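Local coordinates for hemopexin fold protein CP4 (Vigna unguiculata, PDB 3OYO), which adopts the four-bladed beta-propeller fold of haemopexins in cow pea seeds and holds a calcium ion, its precise function remaining uncertain, at residues A[160-163]-A[164-167]. Residues are numbered along the deposited sequence; the frame is centred on the assembly and turned at random.
Sequences PVLN and GTEF
Leu162 O receives two hydrogen bonds from Thr165, one from the backbone and one from the side chain. Thr165 N lies 3.1 Å from Leu162 O and closes a type II beta turn, its N-H nearly in line at 158°. The hydroxyl OG1 reaches Leu162 O at 2.7 Å, and both donors approach from the same face of the carbonyl. With chi1 at 73°, OG1 sits between its own backbone N and carbonyl carbon, where it can reach back to Leu162 O and forward to Phe167 N, from which it accepts at 3.2 Å, forming an ST turn. Gly164 suits the third position of the type II turn, where its positive phi would press a CB against Asn163 O.

Van der Waals contacts flank these bonds. The methyl Thr165 CG2 rests against the carbonyl oxygen Val161 O at 3.5 Å, while the apolar pair Leu162 CD2 and Phe167 CD2 meets obliquely at 4.2 Å; both large side chains also pack on Leu185 of strand 182-187, in the next propeller blade. A valine in place of Thr165 would probably leave Phe167 N without this acceptor and cost Leu162 O the second of its two bonds from Thr165. One hydroxyl, donating backward and accepting forward, thus couples two successive turns in the link between blades.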
ATOM      1  N   PRO A 160      14.720   0.425  13.595  1.00 11.68           N
ATOM      2  CA  PRO A 160      16.131   0.876  13.508  1.00 12.73           C
ATOM      3  C   PRO A 160      16.910   0.476  12.247  1.00 12.34           C
ATOM      4  O   PRO A 160      17.773   1.234  11.801  1.00 12.59           O
ATOM      5  CB  PRO A 160      16.781   0.293  14.779  1.00 13.94           C
ATOM      6  CG  PRO A 160      15.862  -0.757  15.214  1.00 14.69           C
ATOM      7  CD  PRO A 160      14.463  -0.313  14.828  1.00 13.43           C
ATOM      8  N   VAL A 161      16.599  -0.663  11.634  1.00 15.52           N
ATOM      9  CA  VAL A 161      17.274  -1.018  10.360  1.00 16.15           C
ATOM     10  C   VAL A 161      16.968  -0.050   9.216  1.00 15.66           C
ATOM     11  O   VAL A 161      17.757   0.083   8.271  1.00 14.73           O
ATOM     12  CB  VAL A 161      16.963  -2.462   9.902  1.00 17.00           C
ATOM     13  CG1 VAL A 161      17.637  -3.423  10.801  1.00 18.44           C
ATOM     14  CG2 VAL A 161      15.433  -2.709   9.765  1.00 17.94           C
ATOM     15  N   LEU A 162      15.822   0.632   9.283  1.00 12.40           N
ATOM     16  CA  LEU A 162      15.477   1.633   8.244  1.00 12.10           C
ATOM     17  C   LEU A 162      16.076   2.994   8.545  1.00 11.87           C
ATOM     18  O   LEU A 162      16.110   3.863   7.698  1.00 10.39           O
ATOM     19  CB  LEU A 162      13.955   1.755   8.055  1.00 10.00           C
ATOM     20  CG  LEU A 162      13.254   0.505   7.569  1.00  8.32           C
ATOM     21  CD1 LEU A 162      11.767   0.800   7.358  1.00  8.46           C
ATOM     22  CD2 LEU A 162      13.918   0.038   6.300  1.00  8.16           C
ATOM     23  N   ASN A 163      16.552   3.162   9.770  1.00 14.22           N
ATOM     24  CA  ASN A 163      17.263   4.375  10.149  1.00 16.31           C
ATOM     25  C   ASN A 163      18.546   4.526   9.313  1.00 16.65           C
ATOM     26  O   ASN A 163      19.387   3.617   9.233  1.00 24.33           O
ATOM     27  CB  ASN A 163      17.591   4.330  11.633  1.00 24.93           C
ATOM     28  CG  ASN A 163      17.887   5.678  12.186  1.00 29.69           C
ATOM     29  OD1 ASN A 163      17.087   6.600  12.089  1.00 37.38           O
ATOM     30  ND2 ASN A 163      19.035   5.815  12.784  1.00 36.46           N
ATOM     31  N   GLY A 164      18.671   5.689   8.685  1.00 17.17           N
ATOM     32  CA  GLY A 164      19.837   5.987   7.890  1.00 16.21           C
ATOM     33  C   GLY A 164      19.625   5.645   6.444  1.00 16.09           C
ATOM     34  O   GLY A 164      20.434   6.002   5.622  1.00 16.80           O
ATOM     35  N   THR A 165      18.523   4.992   6.108  1.00 17.03           N
ATOM     36  CA  THR A 165      18.245   4.630   4.714  1.00 16.23           C
ATOM     37  C   THR A 165      17.300   5.668   4.091  1.00 16.95           C
ATOM     38  O   THR A 165      16.796   6.556   4.784  1.00 17.25           O
ATOM     39  CB  THR A 165      17.554   3.260   4.636  1.00 13.22           C
ATOM     40  OG1 THR A 165      16.195   3.405   5.086  1.00 10.50           O
ATOM     41  CG2 THR A 165      18.284   2.242   5.538  1.00 12.18           C
ATOM     42  N   GLU A 166      17.022   5.532   2.805  1.00 16.88           N
ATOM     43  CA  GLU A 166      16.122   6.467   2.125  1.00 18.16           C
ATOM     44  C   GLU A 166      14.622   6.339   2.555  1.00 16.66           C
ATOM     45  O   GLU A 166      13.825   7.212   2.300  1.00 16.98           O
ATOM     46  CB  GLU A 166      16.355   6.408   0.608  1.00 28.26           C
ATOM     47  CG  GLU A 166      15.186   5.966  -0.206  1.00 34.59           C
ATOM     48  CD  GLU A 166      15.125   4.466  -0.412  1.00 40.00           C
ATOM     49  OE1 GLU A 166      15.469   3.744   0.532  1.00 42.78           O
ATOM     50  OE2 GLU A 166      14.710   4.016  -1.516  1.00 43.39           O
ATOM     51  N   PHE A 167      14.289   5.272   3.269  1.00 13.81           N
ATOM     52  CA  PHE A 167      12.972   5.013   3.860  1.00 12.77           C
ATOM     53  C   PHE A 167      12.728   5.737   5.169  1.00 13.35           C
ATOM     54  O   PHE A 167      11.580   5.873   5.609  1.00 13.34           O
ATOM     55  CB  PHE A 167      12.804   3.500   4.086  1.00 10.50           C
ATOM     56  CG  PHE A 167      12.887   2.709   2.822  1.00 10.62           C
ATOM     57  CD1 PHE A 167      11.854   2.751   1.880  1.00 10.79           C
ATOM     58  CD2 PHE A 167      14.027   1.970   2.520  1.00 11.03           C
ATOM     59  CE1 PHE A 167      11.949   2.028   0.671  1.00 10.40           C
ATOM     60  CE2 PHE A 167      14.145   1.262   1.293  1.00 10.92           C
ATOM     61  CZ  PHE A 167      13.089   1.288   0.374  1.00  8.95           C
TER